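Exo-beta-1,4-mannosidase (Rhizomucor miehei, PDB 4LYP) hydrolyses beta-mannosidic bonds from the ends of beta-1,4-linked mannose chains, as a family 5 glycoside hydrolase that also has transglycosylation activity. Local coordinates at residues 63-74 / 405-414; 125-136 / 215-224. All coordinates share one frame; numbering follows the deposited sequence.

Contact 1: residues 63-74 / 405-414; sequences WQGMNLGADDCS and YGMVWLGDPP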
loop_
_atom_site.group_PDB
_atom_site.type_symbol
_atom_site.label_atom_id
_atom_site.label_comp_id
_atom_site.label_asym_id
_atom_site.label_seq_id
_atom_site.Cartn_x
_atom_site.Cartn_y
_atom_site.Cartn_z
ATOM N N TRP A 63 -1.748 0.292 -6.081
ATOM C CA TRP A 63 -0.379 -0.111 -6.383
ATOM C C TRP A 63 -0.170 -0.384 -7.863
ATOM O O TRP A 63 0.977 -0.374 -8.341
ATOM C CB TRP A 63 0.003 -1.336 -5.552
ATOM C CG TRP A 63 -0.929 -2.491 -5.837
ATOM C CD1 TRP A 63 -2.152 -2.783 -5.216
ATOM C CD2 TRP A 63 -0.830 -3.411 -6.939
ATOM N NE1 TRP A 63 -2.794 -3.782 -5.890
ATOM C CE2 TRP A 63 -2.030 -4.194 -6.943
ATOM C CE3 TRP A 63 0.163 -3.640 -7.908
ATOM C CZ2 TRP A 63 -2.265 -5.153 -7.912
ATOM C CZ3 TRP A 63 -0.048 -4.647 -8.837
ATOM C CH2 TRP A 63 -1.257 -5.358 -8.878
ATOM N N GLN A 64 -1.249 -0.620 -8.640
ATOM C CA GLN A 64 -1.153 -0.864 -10.074
ATOM C C GLN A 64 -1.133 0.387 -10.877
ATOM O O GLN A 64 -1.057 0.357 -12.097
ATOM C CB GLN A 64 -2.308 -1.800 -10.526
ATOM C CG GLN A 64 -3.715 -1.163 -10.536
ATOM C CD GLN A 64 -4.469 -1.157 -9.232
ATOM O OE1 GLN A 64 -3.890 -1.045 -8.120
ATOM N NE2 GLN A 64 -5.782 -1.272 -9.321
ATOM N N GLY A 65 -1.147 1.578 -10.195
ATOM C CA GLY A 65 -1.272 2.847 -10.915
ATOM C C GLY A 65 -0.127 3.071 -11.874
ATOM O O GLY A 65 -0.318 3.556 -13.003
ATOM N N MET A 66 1.149 2.842 -11.445
ATOM C CA MET A 66 2.284 3.108 -12.313
ATOM C C MET A 66 2.163 2.294 -13.594
ATOM O O MET A 66 2.350 2.805 -14.715
ATOM C CB MET A 66 3.555 2.802 -11.545
ATOM C CG MET A 66 4.803 2.632 -12.440
ATOM S SD MET A 66 6.337 2.446 -11.495
ATOM C CE MET A 66 6.043 0.850 -10.739
ATOM N N ASN A 67 1.828 0.991 -13.486
ATOM C CA ASN A 67 1.721 0.154 -14.673
ATOM C C ASN A 67 0.555 0.507 -15.557
ATOM O O ASN A 67 0.663 0.437 -16.783
ATOM C CB ASN A 67 1.655 -1.321 -14.321
ATOM C CG ASN A 67 3.036 -1.922 -14.089
ATOM O OD1 ASN A 67 3.695 -2.317 -15.112
ATOM N ND2 ASN A 67 3.483 -1.961 -12.912
ATOM N N LEU A 68 -0.565 0.954 -14.993
ATOM C CA LEU A 68 -1.696 1.403 -15.829
ATOM C C LEU A 68 -1.417 2.770 -16.470
ATOM O O LEU A 68 -1.918 3.037 -17.581
ATOM C CB LEU A 68 -3.000 1.461 -15.029
ATOM C CG LEU A 68 -3.626 0.105 -14.725
ATOM C CD1 LEU A 68 -4.833 0.320 -13.872
ATOM C CD2 LEU A 68 -3.974 -0.665 -15.972
ATOM N N GLY A 69 -0.605 3.636 -15.841
ATOM C CA GLY A 69 -0.273 4.918 -16.428
ATOM C C GLY A 69 0.748 4.825 -17.548
ATOM O O GLY A 69 0.931 5.802 -18.271
ATOM N N ALA A 70 1.402 3.677 -17.678
ATOM C CA ALA A 70 2.413 3.519 -18.744
ATOM C C ALA A 70 1.746 3.567 -20.137
ATOM O O ALA A 70 0.569 3.314 -20.243
ATOM C CB ALA A 70 3.083 2.171 -18.511
ATOM N N ASP A 71 2.550 3.860 -21.152
ATOM C CA ASP A 71 1.963 3.883 -22.525
ATOM C C ASP A 71 1.578 2.471 -22.933
ATOM O O ASP A 71 1.907 1.418 -22.246
ATOM C CB ASP A 71 2.896 4.497 -23.547
ATOM C CG ASP A 71 4.247 3.793 -23.652
ATOM O OD1 ASP A 71 4.411 2.566 -23.367
ATOM O OD2 ASP A 71 5.157 4.506 -24.184
ATOM N N ASP A 72 0.860 2.339 -24.036
ATOM C CA ASP A 72 0.323 1.044 -24.450
ATOM C C ASP A 72 1.470 0.056 -24.680
ATOM O O ASP A 72 1.323 -1.089 -24.388
ATOM C CB ASP A 72 -0.490 1.227 -25.763
ATOM C CG ASP A 72 -1.860 1.938 -25.491
ATOM O OD1 ASP A 72 -2.294 2.033 -24.288
ATOM O OD2 ASP A 72 -2.507 2.396 -26.448
ATOM N N CYS A 73 2.580 0.524 -25.285
ATOM C CA CYS A 73 3.611 -0.440 -25.615
ATOM C C CYS A 73 4.219 -1.070 -24.394
ATOM O O CYS A 73 4.704 -2.178 -24.493
ATOM C CB CYS A 73 4.646 0.182 -26.502
ATOM S SG CYS A 73 3.891 0.362 -28.153
ATOM N N SER A 74 4.151 -0.399 -23.225
ATOM C CA SER A 74 4.690 -0.871 -21.969
ATOM C C SER A 74 3.578 -1.539 -21.121
ATOM O O SER A 74 3.761 -1.757 -19.927
ATOM C CB SER A 74 5.292 0.256 -21.173
ATOM O OG SER A 74 6.314 0.864 -21.963
ATOM N N TYR A 405 1.476 -8.805 -21.679
ATOM C CA TYR A 405 2.479 -9.075 -20.636
ATOM C C TYR A 405 1.985 -10.060 -19.604
ATOM O O TYR A 405 2.711 -10.338 -18.638
ATOM C CB TYR A 405 2.891 -7.755 -19.967
ATOM C CG TYR A 405 3.651 -6.823 -20.883
ATOM C CD1 TYR A 405 3.014 -5.847 -21.615
ATOM C CD2 TYR A 405 5.054 -6.926 -20.988
ATOM C CE1 TYR A 405 3.761 -4.975 -22.439
ATOM C CE2 TYR A 405 5.789 -6.090 -21.761
ATOM C CZ TYR A 405 5.132 -5.090 -22.462
ATOM O OH TYR A 405 5.896 -4.199 -23.198
ATOM N N GLY A 406 0.793 -10.611 -19.778
ATOM C CA GLY A 406 0.306 -11.550 -18.822
ATOM C C GLY A 406 -0.426 -11.005 -17.604
ATOM O O GLY A 406 -0.734 -11.732 -16.673
ATOM N N MET A 407 -0.745 -9.706 -17.662
ATOM C CA MET A 407 -1.330 -9.050 -16.465
ATOM C C MET A 407 -2.836 -8.921 -16.606
ATOM O O MET A 407 -3.323 -8.406 -17.625
ATOM C CB MET A 407 -0.720 -7.652 -16.327
ATOM C CG MET A 407 0.772 -7.674 -16.141
ATOM S SD MET A 407 1.326 -8.213 -14.508
ATOM C CE MET A 407 1.796 -9.925 -14.776
ATOM N N VAL A 408 -3.545 -9.316 -15.562
ATOM C CA VAL A 408 -4.968 -8.950 -15.375
ATOM C C VAL A 408 -4.928 -7.892 -14.301
ATOM O O VAL A 408 -4.920 -8.173 -13.099
ATOM C CB VAL A 408 -5.847 -10.161 -14.970
ATOM C CG1 VAL A 408 -7.309 -9.699 -14.773
ATOM C CG2 VAL A 408 -5.792 -11.240 -16.030
ATOM N N TRP A 409 -4.841 -6.618 -14.735
ATOM C CA TRP A 409 -4.638 -5.526 -13.762
ATOM C C TRP A 409 -5.925 -5.314 -13.025
ATOM O O TRP A 409 -7.015 -5.202 -13.608
ATOM C CB TRP A 409 -4.226 -4.231 -14.462
ATOM C CG TRP A 409 -2.808 -4.286 -15.013
ATOM C CD1 TRP A 409 -2.424 -4.115 -16.308
ATOM C CD2 TRP A 409 -1.583 -4.450 -14.248
ATOM N NE1 TRP A 409 -1.055 -4.152 -16.437
ATOM C CE2 TRP A 409 -0.501 -4.394 -15.169
ATOM C CE3 TRP A 409 -1.292 -4.673 -12.895
ATOM C CZ2 TRP A 409 0.833 -4.542 -14.774
ATOM C CZ3 TRP A 409 0.024 -4.808 -12.529
ATOM C CH2 TRP A 409 1.070 -4.730 -13.437
ATOM N N LEU A 410 -5.814 -5.206 -11.703
ATOM C CA LEU A 410 -6.932 -4.880 -10.779
ATOM C C LEU A 410 -6.257 -4.746 -9.409
ATOM O O LEU A 410 -5.039 -4.569 -9.333
ATOM C CB LEU A 410 -8.112 -5.873 -10.869
ATOM C CG LEU A 410 -7.793 -7.317 -11.128
ATOM C CD1 LEU A 410 -6.954 -7.977 -10.017
ATOM C CD2 LEU A 410 -9.096 -8.055 -11.356
ATOM N N GLY A 411 -7.026 -4.804 -8.309
ATOM C CA GLY A 411 -6.443 -4.495 -7.001
ATOM C C GLY A 411 -5.644 -5.652 -6.365
ATOM O O GLY A 411 -5.034 -5.412 -5.313
ATOM N N ASP A 412 -5.698 -6.843 -6.943
ATOM C CA ASP A 412 -5.019 -8.013 -6.416
ATOM C C ASP A 412 -3.719 -8.237 -7.151
ATOM O O ASP A 412 -3.749 -8.448 -8.383
ATOM C CB ASP A 412 -5.927 -9.242 -6.536
ATOM C CG ASP A 412 -7.267 -8.929 -5.885
ATOM O OD1 ASP A 412 -7.336 -8.855 -4.653
ATOM O OD2 ASP A 412 -8.264 -8.718 -6.639
ATOM N N PRO A 413 -2.561 -8.227 -6.500
ATOM C CA PRO A 413 -1.303 -8.478 -7.234
ATOM C C PRO A 413 -1.220 -9.923 -7.713
ATOM O O PRO A 413 -1.977 -10.788 -7.284
ATOM C CB PRO A 413 -0.209 -8.124 -6.173
ATOM C CG PRO A 413 -0.902 -7.326 -5.097
ATOM C CD PRO A 413 -2.318 -7.881 -5.079
ATOM N N PRO A 414 -0.253 -10.172 -8.605
ATOM C CA PRO A 414 -0.275 -11.444 -9.376
ATOM C C PRO A 414 0.283 -12.641 -8.586
ATOM O O PRO A 414 0.429 -13.708 -9.173
ATOM C CB PRO A 414 0.551 -11.144 -10.579
ATOM C CG PRO A 414 1.478 -10.017 -10.169
ATOM C CD PRO A 414 0.631 -9.149 -9.244
#
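Trp63 and Trp409 bury more surface than any other residue where residues 63-74 meet the loop 405-414. The two indoles are inclined, their six-membered planes 56° apart, and Trp63 CZ3 reaches the edge of the Trp409 ring at its CZ3, 3.7 Å away. One face of Trp63 takes Pro413, whose CG makes a CH-pi contact 4.1 Å from the centroid of the six-membered ring; the opposite face has Gln64 OE1 towards its rim. Trp409 is likewise sandwiched: CB of Asn67 lies over one face, 3.4 Å from CZ2 of Trp409, and Met407 CB lies over the other. Leu68 adds its CD2 methyl beside Trp409 CD1, and Gln64 CB borders Trp409 CE3.

Two hydrogen bonds join the segments. Chi1 of 59° sets Trp63 CG between the backbone N and the carbonyl carbon, with the indole N-H aimed at the loop; NE1 donates to Gly411 O at 2.8 Å, nearly in the ring plane but from above the carbonyl plane. At the far end the Tyr405 hydroxyl gives a 2.7 Å bond from OH to Cys73 O, in the carbonyl plane. That turn is braced internally: Asp71 OD1 accepts from Ser74 N, an Asx motif, and also from Ser74 OG. Gln64 NE2 passes close to Leu410 O, but its hydrogen bond goes to Tyr392 O.

Trp63 also meets the rings of Trp155 and Trp390, while the Pro413 side chain is about 4 Å from a bound Tris molecule, probably from the crystallisation liquor, and about 8 Å from the guanidine held by Trp153, Glu238, Trp293, Asn296 and Glu416. Such an aromatic wall, built from the last barrel strand and loops following barrel strands, is consistent with the sugar-binding pocket of a family 5 TIM-barrel glycosidase.

Contact 2: residues 125-136 / 215-224; sequences EGVFVGLDYLLD and RRNTVNGKIY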
loop_
_atom_site.group_PDB
_atom_site.type_symbol
_atom_site.label_atom_id
_atom_site.label_comp_id
_atom_site.label_asym_id
_atom_site.label_seq_id
_atom_site.Cartn_x
_atom_site.Cartn_y
_atom_site.Cartn_z
ATOM N N GLU A 125 11.852 2.900 -18.987
ATOM C CA GLU A 125 11.382 4.273 -19.000
ATOM C C GLU A 125 9.904 4.320 -19.258
ATOM O O GLU A 125 9.215 5.203 -18.758
ATOM C CB GLU A 125 12.168 5.084 -20.015
ATOM C CG GLU A 125 11.693 6.508 -20.148
ATOM C CD GLU A 125 11.843 7.401 -18.864
ATOM O OE1 GLU A 125 11.338 8.558 -18.928
ATOM O OE2 GLU A 125 12.434 6.994 -17.863
ATOM N N GLY A 126 9.344 3.414 -20.082
ATOM C CA GLY A 126 7.895 3.403 -20.313
ATOM C C GLY A 126 7.180 3.238 -18.955
ATOM O O GLY A 126 6.113 3.887 -18.680
ATOM N N VAL A 127 7.648 2.360 -18.118
ATOM C CA VAL A 127 6.972 2.113 -16.854
ATOM C C VAL A 127 7.208 3.345 -15.909
ATOM O O VAL A 127 6.283 3.790 -15.261
ATOM C CB VAL A 127 7.483 0.795 -16.187
ATOM C CG1 VAL A 127 6.877 0.617 -14.801
ATOM C CG2 VAL A 127 7.155 -0.378 -17.091
ATOM N N PHE A 128 8.399 3.899 -15.884
ATOM C CA PHE A 128 8.646 5.077 -15.088
ATOM C C PHE A 128 7.749 6.228 -15.458
ATOM O O PHE A 128 7.231 6.954 -14.597
ATOM C CB PHE A 128 10.139 5.434 -15.164
ATOM C CG PHE A 128 10.762 5.913 -13.871
ATOM C CD1 PHE A 128 10.078 6.698 -12.923
ATOM C CD2 PHE A 128 12.109 5.493 -13.577
ATOM C CE1 PHE A 128 10.718 7.075 -11.734
ATOM C CE2 PHE A 128 12.759 5.964 -12.437
ATOM C CZ PHE A 128 12.072 6.692 -11.492
ATOM N N VAL A 129 7.549 6.415 -16.772
ATOM C CA VAL A 129 6.637 7.486 -17.210
ATOM C C VAL A 129 5.223 7.222 -16.684
ATOM O O VAL A 129 4.475 8.177 -16.437
ATOM C CB VAL A 129 6.757 7.623 -18.755
ATOM C CG1 VAL A 129 5.567 8.435 -19.310
ATOM C CG2 VAL A 129 8.057 8.249 -19.165
ATOM N N GLY A 130 4.828 5.950 -16.526
ATOM C CA GLY A 130 3.523 5.689 -15.934
ATOM C C GLY A 130 3.411 6.269 -14.538
ATOM O O GLY A 130 2.350 6.743 -14.134
ATOM N N LEU A 131 4.494 6.169 -13.753
ATOM C CA LEU A 131 4.476 6.780 -12.407
ATOM C C LEU A 131 4.378 8.312 -12.511
ATOM O O LEU A 131 3.630 8.956 -11.733
ATOM C CB LEU A 131 5.753 6.338 -11.630
ATOM C CG LEU A 131 5.846 6.783 -10.163
ATOM C CD1 LEU A 131 4.645 6.344 -9.331
ATOM C CD2 LEU A 131 7.113 6.212 -9.599
ATOM N N ASP A 132 5.020 8.946 -13.512
ATOM C CA ASP A 132 4.878 10.371 -13.698
ATOM C C ASP A 132 3.418 10.718 -13.976
ATOM O O ASP A 132 2.893 11.670 -13.429
ATOM C CB ASP A 132 5.688 10.837 -14.960
ATOM C CG ASP A 132 7.182 10.765 -14.813
ATOM O OD1 ASP A 132 7.731 10.628 -13.696
ATOM O OD2 ASP A 132 7.841 10.869 -15.880
ATOM N N TYR A 133 2.748 9.973 -14.859
ATOM C CA TYR A 133 1.357 10.237 -15.176
ATOM C C TYR A 133 0.442 9.968 -13.980
ATOM O O TYR A 133 -0.507 10.722 -13.749
ATOM C CB TYR A 133 0.861 9.403 -16.374
ATOM C CG TYR A 133 1.161 10.015 -17.701
ATOM C CD1 TYR A 133 0.376 11.008 -18.189
ATOM C CD2 TYR A 133 2.307 9.635 -18.425
ATOM C CE1 TYR A 133 0.664 11.602 -19.439
ATOM C CE2 TYR A 133 2.609 10.214 -19.652
ATOM C CZ TYR A 133 1.806 11.204 -20.143
ATOM O OH TYR A 133 2.059 11.782 -21.352
ATOM N N LEU A 134 0.725 8.919 -13.209
ATOM C CA LEU A 134 -0.037 8.680 -11.985
ATOM C C LEU A 134 -0.016 9.882 -11.069
ATOM O O LEU A 134 -1.056 10.381 -10.632
ATOM C CB LEU A 134 0.509 7.411 -11.319
ATOM C CG LEU A 134 -0.107 7.124 -9.911
ATOM C CD1 LEU A 134 -1.598 6.875 -10.014
ATOM C CD2 LEU A 134 0.608 5.921 -9.351
ATOM N N LEU A 135 1.184 10.416 -10.836
ATOM C CA LEU A 135 1.331 11.513 -9.917
ATOM C C LEU A 135 0.736 12.797 -10.477
ATOM O O LEU A 135 0.193 13.600 -9.719
ATOM C CB LEU A 135 2.800 11.724 -9.542
ATOM C CG LEU A 135 3.362 10.633 -8.616
ATOM C CD1 LEU A 135 4.882 10.714 -8.476
ATOM C CD2 LEU A 135 2.719 10.727 -7.229
ATOM N N ASP A 136 0.806 13.010 -11.808
ATOM C CA ASP A 136 0.215 14.166 -12.391
ATOM C C ASP A 136 -1.322 14.117 -12.312
ATOM O O ASP A 136 -1.965 15.147 -12.032
ATOM C CB ASP A 136 0.658 14.357 -13.856
ATOM C CG ASP A 136 0.079 15.627 -14.407
ATOM O OD1 ASP A 136 0.502 16.695 -13.968
ATOM O OD2 ASP A 136 -0.832 15.536 -15.265
ATOM N N ARG A 215 13.639 11.844 -9.468
ATOM C CA ARG A 215 12.994 11.762 -10.794
ATOM C C ARG A 215 12.389 13.130 -11.137
ATOM O O ARG A 215 11.675 13.711 -10.317
ATOM C CB ARG A 215 11.861 10.695 -10.669
ATOM C CG ARG A 215 10.942 10.618 -11.943
ATOM C CD ARG A 215 11.702 10.107 -13.178
ATOM N NE ARG A 215 10.726 9.932 -14.252
ATOM C CZ ARG A 215 11.012 9.275 -15.382
ATOM N NH1 ARG A 215 12.239 8.731 -15.577
ATOM N NH2 ARG A 215 10.067 9.103 -16.287
ATOM N N ARG A 216 12.636 13.577 -12.367
ATOM C CA ARG A 216 11.883 14.690 -12.900
ATOM C C ARG A 216 10.638 14.150 -13.544
ATOM O O ARG A 216 10.684 13.337 -14.508
ATOM C CB ARG A 216 12.759 15.482 -13.908
ATOM C CG ARG A 216 11.998 16.673 -14.473
ATOM C CD ARG A 216 12.919 17.391 -15.451
ATOM N NE ARG A 216 12.113 18.412 -16.163
ATOM C CZ ARG A 216 11.272 18.227 -17.220
ATOM N NH1 ARG A 216 11.120 17.029 -17.848
ATOM N NH2 ARG A 216 10.562 19.282 -17.634
ATOM N N ASN A 217 9.493 14.598 -13.085
ATOM C CA ASN A 217 8.209 14.192 -13.684
ATOM C C ASN A 217 8.182 14.683 -15.107
ATOM O O ASN A 217 8.220 15.916 -15.340
ATOM C CB ASN A 217 7.077 14.789 -12.835
ATOM C CG ASN A 217 5.732 14.243 -13.234
ATOM O OD1 ASN A 217 5.373 14.334 -14.419
ATOM N ND2 ASN A 217 4.992 13.663 -12.287
ATOM N N THR A 218 8.102 13.796 -16.093
ATOM C CA THR A 218 8.185 14.222 -17.480
ATOM C C THR A 218 6.921 14.958 -17.940
ATOM O O THR A 218 6.935 15.604 -18.996
ATOM C CB THR A 218 8.416 12.990 -18.404
ATOM O OG1 THR A 218 7.333 12.056 -18.251
ATOM C CG2 THR A 218 9.758 12.327 -18.169
ATOM N N VAL A 219 5.825 14.797 -17.190
ATOM C CA VAL A 219 4.549 15.352 -17.577
ATOM C C VAL A 219 4.426 16.813 -17.058
ATOM O O VAL A 219 4.035 17.710 -17.767
ATOM C CB VAL A 219 3.429 14.450 -17.058
ATOM C CG1 VAL A 219 2.032 15.081 -17.367
ATOM C CG2 VAL A 219 3.554 13.054 -17.671
ATOM N N ASN A 220 4.750 17.018 -15.755
ATOM C CA ASN A 220 4.567 18.309 -15.132
ATOM C C ASN A 220 5.836 19.001 -14.687
ATOM O O ASN A 220 5.766 20.119 -14.199
ATOM C CB ASN A 220 3.526 18.233 -14.004
ATOM C CG ASN A 220 3.967 17.367 -12.844
ATOM O OD1 ASN A 220 5.132 17.331 -12.453
ATOM N ND2 ASN A 220 3.003 16.698 -12.272
ATOM N N GLY A 221 7.008 18.373 -14.864
ATOM C CA GLY A 221 8.315 18.977 -14.616
ATOM C C GLY A 221 8.757 18.974 -13.181
ATOM O O GLY A 221 9.897 19.367 -12.921
ATOM N N LYS A 222 7.924 18.572 -12.219
ATOM C CA LYS A 222 8.348 18.608 -10.819
ATOM C C LYS A 222 9.355 17.526 -10.501
ATOM O O LYS A 222 9.177 16.357 -10.926
ATOM C CB LYS A 222 7.122 18.498 -9.878
ATOM C CG LYS A 222 6.232 19.709 -9.955
ATOM C CD LYS A 222 5.050 19.618 -9.010
ATOM C CE LYS A 222 3.916 18.734 -9.583
ATOM N NZ LYS A 222 2.804 18.531 -8.549
ATOM N N ILE A 223 10.361 17.848 -9.721
ATOM C CA ILE A 223 11.236 16.801 -9.181
ATOM C C ILE A 223 10.467 16.149 -8.033
ATOM O O ILE A 223 9.839 16.831 -7.213
ATOM C CB ILE A 223 12.553 17.387 -8.687
ATOM C CG1 ILE A 223 13.234 18.182 -9.828
ATOM C CG2 ILE A 223 13.455 16.241 -8.170
ATOM C CD1 ILE A 223 13.569 17.432 -10.986
ATOM N N TYR A 224 10.514 14.796 -7.969
ATOM C CA TYR A 224 9.616 14.125 -6.970
ATOM C C TYR A 224 9.799 14.648 -5.550
ATOM O O TYR A 224 8.837 14.858 -4.814
ATOM C CB TYR A 224 9.780 12.614 -7.024
ATOM C CG TYR A 224 9.110 11.899 -8.164
ATOM C CD1 TYR A 224 8.741 12.512 -9.376
ATOM C CD2 TYR A 224 8.881 10.517 -8.053
ATOM C CE1 TYR A 224 8.155 11.773 -10.418
ATOM C CE2 TYR A 224 8.333 9.768 -9.073
ATOM C CZ TYR A 224 7.989 10.371 -10.249
ATOM O OH TYR A 224 7.456 9.615 -11.255
HETATM O O HOH W 1 2.438 15.647 -9.456
#
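Asp132 and Arg215 form the centre of a salt-bridge network that fastens the loop 215-224, in the connection between helix 197-213 and strand 230-234, to helix 125-140 of the TIM barrel. Arg215 grips Asp132 side-on through NE and NH2, with NE to OD1 at 3.1 Å on the syn lone pair, and holds Glu125 end-on through NH1 and NH2. Its guanidinium lies flat on Phe128, planes 2° apart, so a cation-pi stack covers one face while carboxylates line the edge. Arg215 CB in turn lies over the centre of the Tyr224 ring, whose other face receives Leu135 CD1.

Packing is densest around the buried Asp132 carboxylate. OD1 also accepts from Tyr224 OH at 2.7 Å on the anti side; OD2 takes Thr218 N from above the carboxylate plane, Thr218 OG1 and Arg215 NH2. This many donors would be expected to favour the charged form. Asn217 ND2 bonds to Asp132 O, while Asn217 OD1 shapes the loop by accepting from Val219 N, an Asx turn, and from Asn220 N, an Asx motif. Val219 puts CG2 squarely over the Tyr133 ring, 3.4 Å from its centroid, and that ring also has a cation-pi contact with Arg78.

Towards solvent the contact thins out. Glu125 and Thr218 are exposed at one end, where Glu125 reaches Arg215 by a bend at chi2 (64°). At the other end Asn220 ND2 donates to the anti lone pair of Asp136 OD1 at 3.0 Å. Lys222 NZ, salt-bridged to Asp139 and Asp227, also donates to a water oxygen 3.0 Å away, which accepts from Asn220 ND2 too.

In the fold
From the N terminus, the chain leaves strand 53-61, enters 63-74 and continues through helix 78-90 and strand 95-99 to helix 125-140. Contact 2 closes the smaller loop: 78 residues, including strand 144-148 and helices 158-167, 181-193 and 197-213, separate helix segment 125-136 from 215-224. The chain then completes the remaining barrel strands, and 405-414, in the loop after the last of them, 386-394, returns to 63-74, which follows the first, 53-61. Contact 1 therefore encloses contact 2 in sequence, and the two do not cross. Their centres are 16 Å apart, and they meet where helix 65-69 packs on helix 125-140, with Met66 CG 3.4 Å from Val127 O.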